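Local coordinates for prephenate dehydrogenase (Corynebacterium glutamicum ATCC 13032, PDB 3KTD), which probably catalyses the NAD(P)+-dependent oxidative decarboxylation of prephenate to 4-hydroxyphenylpyruvate, a step towards tyrosine, at residues A[9-15]-A[69-75]; A[94-100]-A[119-125]; A[23-27]-A[174-178]. All coordinates share one frame. Residue numbers count along the deposited sequence, not the author numbering.

How the interactions relate
Along the chain, interaction 1 (9-15 with 69-75) closes before interaction 2 (94-100 with 119-125) opens; interaction 3 (23-27 with 174-178) starts between the segments of interaction 1 and ends after interaction 2. Interactions 1 and 2, centres about 9 Å apart, are two strand pairings of one mixed sheet, joined by the 71-74/97-99 pairing between them: L74 N to T98 O (2.7 Å) and I72 O to T98 N (2.8 Å) are probable hydrogen bonds. Interaction 3, about 11 Å between centres from interaction 1, joins two helices on the sheet face carrying V11, I13 and V73; V73 CG2 reaches M174 SE at 3.7 Å. Together they tie part of the nucleotide-binding domain's sheet to two helices.

Interaction 1 of 3, residues A[9-15]-A[69-75]; sequences RPVCILG and DALIVLA
The one charged pair across these segments is a salt bridge, R9 NE to D69 OD2 at 3.0 Å, whose N-H...O angle of 127° makes the hydrogen bond within it weak. R9 is extended (chi1 m, then t and t), and its NH1 forms a second salt bridge with D170. Water 1 spans the pair, 2.9 Å from R9 NH2 and 2.8 Å from D69 OD1. Beyond it the backbones run parallel in one register, P10 opposite A70 through G15 opposite A75, with CA-CA distances from 4.7 Å (C12 to I72) to 5.1 Å (L14 to L74). Five hydrogen bonds form the ladder: L71 N to P10 O (3.0 Å), C12 N to L71 O (2.7 Å), V73 N to C12 O (2.8 Å), L14 N to V73 O (2.8 Å) and A75 N to L14 O (2.8 Å). The strand axes approach to 4.6 Å and cross at -22°. This is the pairing at the crossover point of a Rossmann-type sheet, strand 11-14 beside strand 71-74; G15, just after strand 11-14, fits the start of a GxGxxG dinucleotide-binding motif. Its phi/psi of 98/122 and the ideal CB position, 2.4 Å from A75 O, leave no room for a side chain. V11, I13, L71 and V73 share one face, where V11 CG1 meets V73 CG2 at 3.9 Å and helices 18-29 and 162-177 pack. C12, L14, I72 and L74 occupy the other: L14 CD2 lies 3.4 Å from I72 CG2 and 3.7 Å from L74 CD2, while C12 and L14 also touch helix 58-67.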
ATOM      1  N   ARG A   9     -12.580  31.647 -20.656  1.00 38.92           N
ATOM      2  CA  ARG A   9     -12.782  30.940 -21.918  1.00 38.36           C
ATOM      3  C   ARG A   9     -13.666  29.726 -21.706  1.00 38.45           C
ATOM      4  O   ARG A   9     -13.670  29.149 -20.619  1.00 39.05           O
ATOM      5  CB  ARG A   9     -11.454  30.431 -22.469  1.00 37.74           C
ATOM      6  CG  ARG A   9     -10.452  31.479 -22.858  1.00 38.42           C
ATOM      7  CD  ARG A   9      -9.121  30.816 -23.191  1.00 39.92           C
ATOM      8  NE  ARG A   9      -8.170  31.717 -23.843  1.00 40.52           N
ATOM      9  CZ  ARG A   9      -7.395  32.601 -23.215  1.00 40.42           C
ATOM     10  NH1 ARG A   9      -7.439  32.742 -21.890  1.00 40.46           N
ATOM     11  NH2 ARG A   9      -6.568  33.361 -23.924  1.00 40.45           N
ATOM     12  N   PRO A  10     -14.415  29.322 -22.747  1.00 38.24           N
ATOM     13  CA  PRO A  10     -15.104  28.033 -22.657  1.00 38.01           C
ATOM     14  C   PRO A  10     -14.053  26.917 -22.731  1.00 36.84           C
ATOM     15  O   PRO A  10     -13.074  27.057 -23.476  1.00 36.69           O
ATOM     16  CB  PRO A  10     -16.004  28.028 -23.894  1.00 38.41           C
ATOM     17  CG  PRO A  10     -15.313  28.938 -24.865  1.00 38.04           C
ATOM     18  CD  PRO A  10     -14.673  30.002 -24.031  1.00 38.07           C
ATOM     19  N   VAL A  11     -14.227  25.854 -21.942  1.00 35.39           N
ATOM     20  CA  VAL A  11     -13.266  24.742 -21.919  1.00 34.18           C
ATOM     21  C   VAL A  11     -13.652  23.699 -22.965  1.00 33.20           C
ATOM     22  O   VAL A  11     -14.823  23.344 -23.084  1.00 32.94           O
ATOM     23  CB  VAL A  11     -13.182  24.082 -20.522  1.00 34.19           C
ATOM     24  CG1 VAL A  11     -12.286  22.863 -20.558  1.00 34.41           C
ATOM     25  CG2 VAL A  11     -12.668  25.067 -19.494  1.00 32.99           C
ATOM     26  N   CYS A  12     -12.660  23.217 -23.713  1.00 32.52           N
ATOM     27  CA  CYS A  12     -12.857  22.201 -24.760  1.00 32.18           C
ATOM     28  C   CYS A  12     -12.029  20.932 -24.460  1.00 32.02           C
ATOM     29  O   CYS A  12     -10.814  20.914 -24.684  1.00 31.62           O
ATOM     30  CB  CYS A  12     -12.475  22.785 -26.120  1.00 31.75           C
ATOM     31  SG  CYS A  12     -12.609  21.655 -27.522  1.00 32.65           S
ATOM     32  N   ILE A  13     -12.691  19.876 -23.977  1.00 31.88           N
ATOM     33  CA  ILE A  13     -11.995  18.647 -23.540  1.00 32.03           C
ATOM     34  C   ILE A  13     -11.861  17.596 -24.651  1.00 32.36           C
ATOM     35  O   ILE A  13     -12.862  17.105 -25.179  1.00 33.04           O
ATOM     36  CB  ILE A  13     -12.703  17.993 -22.328  1.00 31.46           C
ATOM     37  CG1 ILE A  13     -12.865  18.993 -21.185  1.00 30.76           C
ATOM     38  CG2 ILE A  13     -11.902  16.802 -21.834  1.00 33.53           C
ATOM     39  CD1 ILE A  13     -13.780  18.538 -20.091  1.00 26.81           C
ATOM     40  N   LEU A  14     -10.623  17.252 -24.996  1.00 31.96           N
ATOM     41  CA  LEU A  14     -10.354  16.253 -26.021  1.00 32.30           C
ATOM     42  C   LEU A  14     -10.004  14.937 -25.326  1.00 33.13           C
ATOM     43  O   LEU A  14      -8.955  14.805 -24.681  1.00 33.27           O
ATOM     44  CB  LEU A  14      -9.243  16.728 -26.954  1.00 32.33           C
ATOM     45  CG  LEU A  14      -9.652  17.612 -28.147  1.00 33.82           C
ATOM     46  CD1 LEU A  14     -10.897  18.461 -27.895  1.00 32.27           C
ATOM     47  CD2 LEU A  14      -8.472  18.489 -28.581  1.00 33.19           C
ATOM     48  N   GLY A  15     -10.901  13.965 -25.457  1.00 33.69           N
ATOM     49  CA  GLY A  15     -10.794  12.714 -24.726  1.00 34.55           C
ATOM     50  C   GLY A  15     -11.696  12.824 -23.512  1.00 35.19           C
ATOM     51  O   GLY A  15     -11.531  13.740 -22.694  1.00 35.52           O
ATOM     52  N   ASP A  69     -12.052  30.616 -29.127  1.00 36.02           N
ATOM     53  CA  ASP A  69     -10.817  30.727 -28.327  1.00 36.27           C
ATOM     54  C   ASP A  69     -10.895  29.877 -27.044  1.00 35.69           C
ATOM     55  O   ASP A  69     -10.572  30.351 -25.950  1.00 36.25           O
ATOM     56  CB  ASP A  69     -10.487  32.188 -27.982  1.00 35.97           C
ATOM     57  CG  ASP A  69      -9.085  32.346 -27.354  1.00 38.75           C
ATOM     58  OD1 ASP A  69      -8.108  31.737 -27.866  1.00 37.97           O
ATOM     59  OD2 ASP A  69      -8.961  33.081 -26.346  1.00 39.43           O
ATOM     60  N   ALA A  70     -11.317  28.626 -27.182  1.00 34.43           N
ATOM     61  CA  ALA A  70     -11.492  27.758 -26.024  1.00 34.16           C
ATOM     62  C   ALA A  70     -10.165  27.276 -25.484  1.00 33.95           C
ATOM     63  O   ALA A  70      -9.195  27.113 -26.232  1.00 33.46           O
ATOM     64  CB  ALA A  70     -12.356  26.552 -26.378  1.00 33.85           C
ATOM     65  N   LEU A  71     -10.128  27.048 -24.175  1.00 33.85           N
ATOM     66  CA  LEU A  71      -8.982  26.403 -23.561  1.00 33.92           C
ATOM     67  C   LEU A  71      -9.155  24.928 -23.883  1.00 33.92           C
ATOM     68  O   LEU A  71     -10.189  24.356 -23.566  1.00 33.69           O
ATOM     69  CB  LEU A  71      -8.976  26.636 -22.059  1.00 33.81           C
ATOM     70  CG  LEU A  71      -7.904  25.891 -21.268  1.00 33.97           C
ATOM     71  CD1 LEU A  71      -6.512  26.318 -21.662  1.00 29.73           C
ATOM     72  CD2 LEU A  71      -8.149  26.114 -19.779  1.00 37.10           C
ATOM     73  N   ILE A  72      -8.167  24.327 -24.541  1.00 34.24           N
ATOM     74  CA  ILE A  72      -8.257  22.931 -24.963  1.00 34.81           C
ATOM     75  C   ILE A  72      -7.548  22.013 -23.967  1.00 35.81           C
ATOM     76  O   ILE A  72      -6.357  22.180 -23.707  1.00 36.35           O
ATOM     77  CB  ILE A  72      -7.624  22.720 -26.351  1.00 34.60           C
ATOM     78  CG1 ILE A  72      -8.299  23.608 -27.397  1.00 35.70           C
ATOM     79  CG2 ILE A  72      -7.721  21.263 -26.768  1.00 33.73           C
ATOM     80  CD1 ILE A  72      -7.779  23.400 -28.813  1.00 34.58           C
ATOM     81  N   VAL A  73      -8.269  21.043 -23.411  1.00 35.78           N
ATOM     82  CA  VAL A  73      -7.665  20.093 -22.483  1.00 35.74           C
ATOM     83  C   VAL A  73      -7.395  18.786 -23.219  1.00 35.76           C
ATOM     84  O   VAL A  73      -8.324  18.144 -23.713  1.00 36.01           O
ATOM     85  CB  VAL A  73      -8.584  19.814 -21.276  1.00 35.83           C
ATOM     86  CG1 VAL A  73      -7.988  18.724 -20.397  1.00 35.11           C
ATOM     87  CG2 VAL A  73      -8.822  21.081 -20.470  1.00 35.58           C
ATOM     88  N   LEU A  74      -6.130  18.395 -23.318  1.00 35.44           N
ATOM     89  CA  LEU A  74      -5.804  17.123 -23.950  1.00 35.06           C
ATOM     90  C   LEU A  74      -5.842  16.066 -22.855  1.00 34.96           C
ATOM     91  O   LEU A  74      -4.854  15.838 -22.161  1.00 34.16           O
ATOM     92  CB  LEU A  74      -4.448  17.171 -24.658  1.00 34.91           C
ATOM     93  CG  LEU A  74      -4.225  18.352 -25.612  1.00 34.05           C
ATOM     94  CD1 LEU A  74      -2.973  18.110 -26.454  1.00 33.73           C
ATOM     95  CD2 LEU A  74      -5.421  18.592 -26.507  1.00 30.67           C
ATOM     96  N   ALA A  75      -7.016  15.449 -22.707  1.00 35.53           N
ATOM     97  CA  ALA A  75      -7.293  14.437 -21.683  1.00 35.02           C
ATOM     98  C   ALA A  75      -7.134  13.037 -22.266  1.00 35.05           C
ATOM     99  O   ALA A  75      -8.075  12.239 -22.296  1.00 35.09           O
ATOM    100  CB  ALA A  75      -8.706  14.633 -21.131  1.00 34.41           C
TER
HETATM  101  O   HOH W   1      -5.915  33.004 -26.722  1.00 23.68           O
HETATM  102  O   HOH W   2      -7.463  29.635 -26.278  1.00 31.54           O

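Interaction 2 of 3, residues A[94-100]-A[119-125]; sequences NNGFTDV and RYVGSHP
F97 takes chi1 p (65°) and Y120 chi1 t (171°), which sets their rings obliquely, planes at 37° and centroids 5.5 Å apart. F97 CE2 approaches Y120 CD1 to 3.5 Å, and Y120 CB makes an off-centre CH-pi contact 4.2 Å from the F97 ring centroid. The Y120 hydroxyl then donates to D99: OH to OD1 is 2.7 Å, with D99 OD1 at the edge of the tyrosine ring, near its plane. D99 is turned by chi1 p (78°), and its OD2 forms a salt bridge with K104. T98, chi1 t, sends OG1 to V121 O in a very short hydrogen bond of 2.4 Å. S123, with chi1 between wells at 95°, donates OG to D99 O at 2.6 Å. At the opposite end R119, with chi1 and chi2 both m, brings NE (3.1 Å) and NH2 (3.0 Å) to N94 OD1, to which both donate. V100 CB packs on P125 CD at 3.9 Å.

The backbones are parallel: F97 N bonds to R119 O at 2.8 Å, V121 N to F97 O at 3.0 Å, and the CA atoms of F97 and Y120 are 5.1 Å apart. After V121 the regular pairing is interrupted around G122, so strands 97-99 and 123-125 approach only to 6.6 Å, at 43°; side-chain oxygens of T98, D99 and S123 supply bonds between the segments there. With helix 105-113, which touches Y120 through V107, Y108 and V111, strands 97-99 and 120-125 complete a beta-alpha-beta unit of the Rossmann-type nucleotide-binding domain.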
ATOM      1  N   ASN A  94      -3.826  29.008 -32.672  1.00 38.87           N
ATOM      2  CA  ASN A  94      -3.736  30.144 -31.760  1.00 38.73           C
ATOM      3  C   ASN A  94      -4.379  29.872 -30.396  1.00 36.77           C
ATOM      4  O   ASN A  94      -4.189  30.643 -29.465  1.00 36.48           O
ATOM      5  CB  ASN A  94      -4.336  31.413 -32.409  1.00 39.24           C
ATOM      6  CG  ASN A  94      -3.968  32.693 -31.649  1.00 41.83           C
ATOM      7  OD1 ASN A  94      -2.836  32.852 -31.179  1.00 44.73           O
ATOM      8  ND2 ASN A  94      -4.926  33.603 -31.519  1.00 45.51           N
ATOM      9  N   ASN A  95      -5.125  28.782 -30.272  1.00 35.60           N
ATOM     10  CA  ASN A  95      -5.758  28.446 -28.995  1.00 35.50           C
ATOM     11  C   ASN A  95      -4.764  28.059 -27.912  1.00 34.82           C
ATOM     12  O   ASN A  95      -3.729  27.463 -28.200  1.00 34.85           O
ATOM     13  CB  ASN A  95      -6.739  27.286 -29.161  1.00 35.30           C
ATOM     14  CG  ASN A  95      -7.887  27.635 -30.037  1.00 35.46           C
ATOM     15  OD1 ASN A  95      -7.703  27.948 -31.210  1.00 44.02           O
ATOM     16  ND2 ASN A  95      -9.088  27.607 -29.482  1.00 34.78           N
ATOM     17  N   GLY A  96      -5.083  28.404 -26.671  1.00 34.14           N
ATOM     18  CA  GLY A  96      -4.315  27.932 -25.519  1.00 34.37           C
ATOM     19  C   GLY A  96      -4.712  26.489 -25.215  1.00 33.71           C
ATOM     20  O   GLY A  96      -5.811  26.060 -25.589  1.00 32.75           O
ATOM     21  N   PHE A  97      -3.835  25.733 -24.551  1.00 33.25           N
ATOM     22  CA  PHE A  97      -4.147  24.343 -24.246  1.00 33.56           C
ATOM     23  C   PHE A  97      -3.305  23.727 -23.130  1.00 34.41           C
ATOM     24  O   PHE A  97      -2.171  24.130 -22.895  1.00 34.45           O
ATOM     25  CB  PHE A  97      -4.016  23.488 -25.512  1.00 33.06           C
ATOM     26  CG  PHE A  97      -2.627  23.411 -26.039  1.00 34.44           C
ATOM     27  CD1 PHE A  97      -2.139  24.396 -26.894  1.00 36.14           C
ATOM     28  CD2 PHE A  97      -1.790  22.356 -25.676  1.00 33.98           C
ATOM     29  CE1 PHE A  97      -0.838  24.329 -27.386  1.00 35.39           C
ATOM     30  CE2 PHE A  97      -0.492  22.278 -26.155  1.00 33.94           C
ATOM     31  CZ  PHE A  97      -0.011  23.267 -27.015  1.00 34.76           C
ATOM     32  N   THR A  98      -3.872  22.719 -22.469  1.00 34.85           N
ATOM     33  CA  THR A  98      -3.202  22.022 -21.384  1.00 35.08           C
ATOM     34  C   THR A  98      -3.387  20.514 -21.515  1.00 35.79           C
ATOM     35  O   THR A  98      -4.256  20.062 -22.253  1.00 37.35           O
ATOM     36  CB  THR A  98      -3.725  22.503 -20.025  1.00 35.02           C
ATOM     37  OG1 THR A  98      -2.973  21.884 -18.975  1.00 34.36           O
ATOM     38  CG2 THR A  98      -5.204  22.196 -19.864  1.00 34.58           C
ATOM     39  N   ASP A  99      -2.550  19.746 -20.821  1.00 35.74           N
ATOM     40  CA  ASP A  99      -2.629  18.283 -20.838  1.00 36.36           C
ATOM     41  C   ASP A  99      -2.853  17.761 -19.421  1.00 36.92           C
ATOM     42  O   ASP A  99      -2.888  18.539 -18.481  1.00 37.30           O
ATOM     43  CB  ASP A  99      -1.352  17.674 -21.412  1.00 36.32           C
ATOM     44  CG  ASP A  99      -0.208  17.656 -20.414  1.00 36.23           C
ATOM     45  OD1 ASP A  99       0.243  18.742 -20.003  1.00 33.61           O
ATOM     46  OD2 ASP A  99       0.247  16.549 -20.054  1.00 39.66           O
ATOM     47  N   VAL A 100      -2.982  16.448 -19.267  1.00 37.55           N
ATOM     48  CA  VAL A 100      -3.241  15.850 -17.950  1.00 37.90           C
ATOM     49  C   VAL A 100      -2.299  14.685 -17.585  1.00 39.24           C
ATOM     50  O   VAL A 100      -2.519  13.982 -16.600  1.00 38.92           O
ATOM     51  CB  VAL A 100      -4.669  15.345 -17.898  1.00 37.43           C
ATOM     52  CG1 VAL A 100      -5.635  16.490 -18.201  1.00 35.48           C
ATOM     53  CG2 VAL A 100      -4.837  14.196 -18.878  1.00 35.13           C
ATOM     54  N   ARG A 119       1.596  28.740 -26.251  1.00 36.23           N
ATOM     55  CA  ARG A 119       0.160  28.499 -26.001  1.00 36.51           C
ATOM     56  C   ARG A 119      -0.150  27.349 -25.022  1.00 35.91           C
ATOM     57  O   ARG A 119      -1.311  26.999 -24.832  1.00 36.31           O
ATOM     58  CB  ARG A 119      -0.532  28.206 -27.332  1.00 37.30           C
ATOM     59  CG  ARG A 119      -0.546  29.370 -28.302  1.00 38.85           C
ATOM     60  CD  ARG A 119      -1.524  30.443 -27.856  1.00 43.01           C
ATOM     61  NE  ARG A 119      -1.426  31.648 -28.682  1.00 45.96           N
ATOM     62  CZ  ARG A 119      -0.700  32.726 -28.386  1.00 45.05           C
ATOM     63  NH1 ARG A 119       0.001  32.805 -27.257  1.00 43.54           N
ATOM     64  NH2 ARG A 119      -0.686  33.747 -29.226  1.00 46.64           N
ATOM     65  N   TYR A 120       0.877  26.802 -24.376  1.00 35.02           N
ATOM     66  CA  TYR A 120       0.754  25.596 -23.562  1.00 34.18           C
ATOM     67  C   TYR A 120       0.941  25.817 -22.072  1.00 33.83           C
ATOM     68  O   TYR A 120       1.842  26.538 -21.647  1.00 33.69           O
ATOM     69  CB  TYR A 120       1.805  24.582 -24.024  1.00 34.24           C
ATOM     70  CG  TYR A 120       1.962  23.347 -23.154  1.00 33.78           C
ATOM     71  CD1 TYR A 120       0.923  22.432 -23.006  1.00 35.52           C
ATOM     72  CD2 TYR A 120       3.166  23.070 -22.526  1.00 35.89           C
ATOM     73  CE1 TYR A 120       1.077  21.292 -22.233  1.00 36.71           C
ATOM     74  CE2 TYR A 120       3.333  21.933 -21.753  1.00 36.71           C
ATOM     75  CZ  TYR A 120       2.287  21.052 -21.612  1.00 38.09           C
ATOM     76  OH  TYR A 120       2.456  19.938 -20.837  1.00 40.62           O
ATOM     77  N   VAL A 121       0.081  25.192 -21.280  1.00 33.85           N
ATOM     78  CA  VAL A 121       0.287  25.132 -19.846  1.00 33.80           C
ATOM     79  C   VAL A 121       0.134  23.686 -19.388  1.00 33.67           C
ATOM     80  O   VAL A 121      -0.952  23.118 -19.431  1.00 33.49           O
ATOM     81  CB  VAL A 121      -0.662  26.031 -19.080  1.00 34.29           C
ATOM     82  CG1 VAL A 121      -0.327  25.954 -17.574  1.00 30.81           C
ATOM     83  CG2 VAL A 121      -0.565  27.471 -19.615  1.00 32.59           C
ATOM     84  N   GLY A 122       1.238  23.088 -18.963  1.00 33.61           N
ATOM     85  CA  GLY A 122       1.210  21.725 -18.481  1.00 33.70           C
ATOM     86  C   GLY A 122       0.352  21.590 -17.239  1.00 33.49           C
ATOM     87  O   GLY A 122       0.293  22.490 -16.399  1.00 32.63           O
ATOM     88  N   SER A 123      -0.355  20.477 -17.133  1.00 33.72           N
ATOM     89  CA  SER A 123      -1.026  20.185 -15.897  1.00 34.81           C
ATOM     90  C   SER A 123      -1.096  18.691 -15.650  1.00 34.52           C
ATOM     91  O   SER A 123      -0.989  17.890 -16.564  1.00 34.24           O
ATOM     92  CB  SER A 123      -2.410  20.804 -15.885  1.00 35.73           C
ATOM     93  OG  SER A 123      -3.380  19.870 -16.303  1.00 37.43           O
ATOM     94  N   HIS A 124      -1.266  18.332 -14.392  1.00 35.71           N
ATOM     95  CA  HIS A 124      -1.331  16.937 -13.986  1.00 37.00           C
ATOM     96  C   HIS A 124      -2.195  16.791 -12.745  1.00 37.71           C
ATOM     97  O   HIS A 124      -1.783  17.234 -11.685  1.00 37.78           O
ATOM     98  CB  HIS A 124       0.080  16.404 -13.701  1.00 36.54           C
ATOM     99  CG  HIS A 124       0.106  15.014 -13.140  1.00 37.63           C
ATOM    100  ND1 HIS A 124       1.096  14.573 -12.289  1.00 38.07           N
ATOM    101  CD2 HIS A 124      -0.747  13.972 -13.299  1.00 37.61           C
ATOM    102  CE1 HIS A 124       0.860  13.316 -11.959  1.00 37.93           C
ATOM    103  NE2 HIS A 124      -0.256  12.929 -12.553  1.00 37.76           N
ATOM    104  N   PRO A 125      -3.403  16.211 -12.879  1.00 39.54           N
ATOM    105  CA  PRO A 125      -4.210  15.881 -11.695  1.00 41.48           C
ATOM    106  C   PRO A 125      -3.729  14.597 -11.033  1.00 44.11           C
ATOM    107  O   PRO A 125      -3.381  13.641 -11.730  1.00 44.29           O
ATOM    108  CB  PRO A 125      -5.611  15.666 -12.273  1.00 41.14           C
ATOM    109  CG  PRO A 125      -5.390  15.297 -13.686  1.00 39.73           C
ATOM    110  CD  PRO A 125      -4.185  16.068 -14.120  1.00 39.66           C
TER

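Interaction 3 of 3, residues A[23-27]-A[174-178]; sequences LLRDL and MALAV
V178, with chi1 m, turns its CG1 methyl against three residues of helix 18-29: D26 CB at 3.6 Å, L27 CD2 at 3.9 Å and L23 CD1 at 4.3 Å. L23, D26 and L27 are spaced i, i+3, i+4, so they line one side of the helix, and L27 N bonds to L23 O at 2.9 Å. The two leucine rotamers differ, L23 being t,p and L27 m,t, but the ends of both reach the second segment. The selenomethionine M174 (t,t,p) lies one turn before V178 and adds two contacts, SE to L23 CD2 at 4.2 Å and CG to L27 CD2 at 4.2 Å. The nearest CA pair is D26 and V178, 5.9 Å apart. D26 contributes its CB here, while its OD1 accepts from G140 N. V11 touches both L27 and M174, and W147 both L23 and M174, so the two helices pack side by side on one sheet face, as in the alpha/beta layering of a Rossmann-type domain.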
ATOM      1  N   LEU A  23     -13.984  15.727 -15.689  1.00 33.23           N
ATOM      2  CA  LEU A  23     -13.780  17.159 -15.788  1.00 33.16           C
ATOM      3  C   LEU A  23     -15.003  17.796 -16.446  1.00 33.05           C
ATOM      4  O   LEU A  23     -15.491  18.806 -15.973  1.00 32.66           O
ATOM      5  CB  LEU A  23     -12.508  17.456 -16.586  1.00 33.17           C
ATOM      6  CG  LEU A  23     -12.114  18.920 -16.776  1.00 32.78           C
ATOM      7  CD1 LEU A  23     -11.701  19.556 -15.458  1.00 30.50           C
ATOM      8  CD2 LEU A  23     -10.995  19.025 -17.799  1.00 30.99           C
ATOM      9  N   LEU A  24     -15.506  17.187 -17.515  1.00 33.60           N
ATOM     10  CA  LEU A  24     -16.676  17.702 -18.215  1.00 34.36           C
ATOM     11  C   LEU A  24     -17.858  17.748 -17.265  1.00 35.59           C
ATOM     12  O   LEU A  24     -18.596  18.743 -17.223  1.00 35.60           O
ATOM     13  CB  LEU A  24     -17.026  16.825 -19.420  1.00 34.46           C
ATOM     14  CG  LEU A  24     -18.294  17.165 -20.221  1.00 34.18           C
ATOM     15  CD1 LEU A  24     -18.076  18.351 -21.112  1.00 33.03           C
ATOM     16  CD2 LEU A  24     -18.736  15.981 -21.057  1.00 36.05           C
ATOM     17  N   ARG A  25     -18.031  16.673 -16.500  1.00 36.45           N
ATOM     18  CA  ARG A  25     -19.155  16.574 -15.573  1.00 37.08           C
ATOM     19  C   ARG A  25     -19.075  17.623 -14.466  1.00 37.29           C
ATOM     20  O   ARG A  25     -20.083  18.269 -14.158  1.00 37.76           O
ATOM     21  CB  ARG A  25     -19.237  15.181 -14.944  1.00 37.20           C
ATOM     22  CG  ARG A  25     -19.711  14.057 -15.856  1.00 37.81           C
ATOM     23  CD  ARG A  25     -19.674  12.732 -15.078  1.00 39.42           C
ATOM     24  NE  ARG A  25     -20.201  11.583 -15.814  1.00 38.80           N
ATOM     25  CZ  ARG A  25     -21.493  11.325 -16.007  1.00 38.57           C
ATOM     26  NH1 ARG A  25     -22.429  12.148 -15.547  1.00 39.05           N
ATOM     27  NH2 ARG A  25     -21.854  10.242 -16.687  1.00 38.79           N
ATOM     28  N   ASP A  26     -17.891  17.786 -13.867  1.00 36.56           N
ATOM     29  CA  ASP A  26     -17.723  18.747 -12.771  1.00 36.90           C
ATOM     30  C   ASP A  26     -17.868  20.196 -13.259  1.00 36.93           C
ATOM     31  O   ASP A  26     -18.432  21.034 -12.555  1.00 37.49           O
ATOM     32  CB  ASP A  26     -16.377  18.557 -12.053  1.00 36.97           C
ATOM     33  CG  ASP A  26     -16.368  17.366 -11.095  1.00 39.65           C
ATOM     34  OD1 ASP A  26     -17.460  16.923 -10.653  1.00 42.01           O
ATOM     35  OD2 ASP A  26     -15.255  16.881 -10.761  1.00 40.02           O
ATOM     36  N   LEU A  27     -17.360  20.481 -14.455  1.00 35.98           N
ATOM     37  CA  LEU A  27     -17.468  21.810 -15.037  1.00 35.51           C
ATOM     38  C   LEU A  27     -18.909  22.135 -15.382  1.00 36.61           C
ATOM     39  O   LEU A  27     -19.329  23.291 -15.284  1.00 36.27           O
ATOM     40  CB  LEU A  27     -16.609  21.938 -16.293  1.00 34.72           C
ATOM     41  CG  LEU A  27     -15.100  22.084 -16.081  1.00 32.62           C
ATOM     42  CD1 LEU A  27     -14.385  22.116 -17.412  1.00 28.26           C
ATOM     43  CD2 LEU A  27     -14.762  23.325 -15.259  1.00 27.15           C
HETATM   44  N   MSE A 174      -9.694  26.845 -13.754  1.00 32.85           N
HETATM   45  CA  MSE A 174     -10.378  25.602 -14.101  1.00 32.90           C
HETATM   46  C   MSE A 174     -10.151  24.545 -13.005  1.00 33.65           C
HETATM   47  O   MSE A 174     -11.114  23.995 -12.453  1.00 34.49           O
HETATM   48  CB  MSE A 174      -9.884  25.083 -15.459  1.00 32.45           C
HETATM   49  CG  MSE A 174     -10.700  23.937 -16.032  1.00 32.23           C
HETATM   50 SE   MSE A 174      -9.875  23.040 -17.551  0.75 31.23          SE
HETATM   51  CE  MSE A 174      -8.312  22.286 -16.681  1.00 26.41           C
ATOM     52  N   ALA A 175      -8.888  24.271 -12.692  1.00 33.69           N
ATOM     53  CA  ALA A 175      -8.542  23.301 -11.650  1.00 34.25           C
ATOM     54  C   ALA A 175      -9.191  23.663 -10.314  1.00 35.54           C
ATOM     55  O   ALA A 175      -9.642  22.779  -9.573  1.00 35.33           O
ATOM     56  CB  ALA A 175      -7.034  23.207 -11.487  1.00 33.78           C
ATOM     57  N   LEU A 176      -9.240  24.961 -10.005  1.00 36.47           N
ATOM     58  CA  LEU A 176      -9.857  25.412  -8.756  1.00 37.16           C
ATOM     59  C   LEU A 176     -11.392  25.304  -8.833  1.00 38.03           C
ATOM     60  O   LEU A 176     -12.039  24.974  -7.838  1.00 38.22           O
ATOM     61  CB  LEU A 176      -9.429  26.841  -8.404  1.00 36.87           C
ATOM     62  CG  LEU A 176      -7.957  27.115  -8.064  1.00 35.64           C
ATOM     63  CD1 LEU A 176      -7.743  28.638  -7.991  1.00 33.69           C
ATOM     64  CD2 LEU A 176      -7.509  26.440  -6.774  1.00 26.78           C
ATOM     65  N   ALA A 177     -11.960  25.555 -10.017  1.00 38.15           N
ATOM     66  CA  ALA A 177     -13.411  25.446 -10.236  1.00 37.90           C
ATOM     67  C   ALA A 177     -13.992  24.053  -9.911  1.00 38.01           C
ATOM     68  O   ALA A 177     -15.193  23.947  -9.611  1.00 38.48           O
ATOM     69  CB  ALA A 177     -13.761  25.833 -11.669  1.00 37.56           C
ATOM     70  N   VAL A 178     -13.158  23.004  -9.972  1.00 36.82           N
ATOM     71  CA  VAL A 178     -13.589  21.625  -9.663  1.00 35.79           C
ATOM     72  C   VAL A 178     -13.009  21.092  -8.322  1.00 35.35           C
ATOM     73  O   VAL A 178     -12.708  19.893  -8.171  1.00 34.04           O
ATOM     74  CB  VAL A 178     -13.249  20.658 -10.843  1.00 36.12           C
ATOM     75  CG1 VAL A 178     -13.893  21.143 -12.130  1.00 33.92           C
ATOM     76  CG2 VAL A 178     -11.735  20.509 -11.032  1.00 33.74           C
TER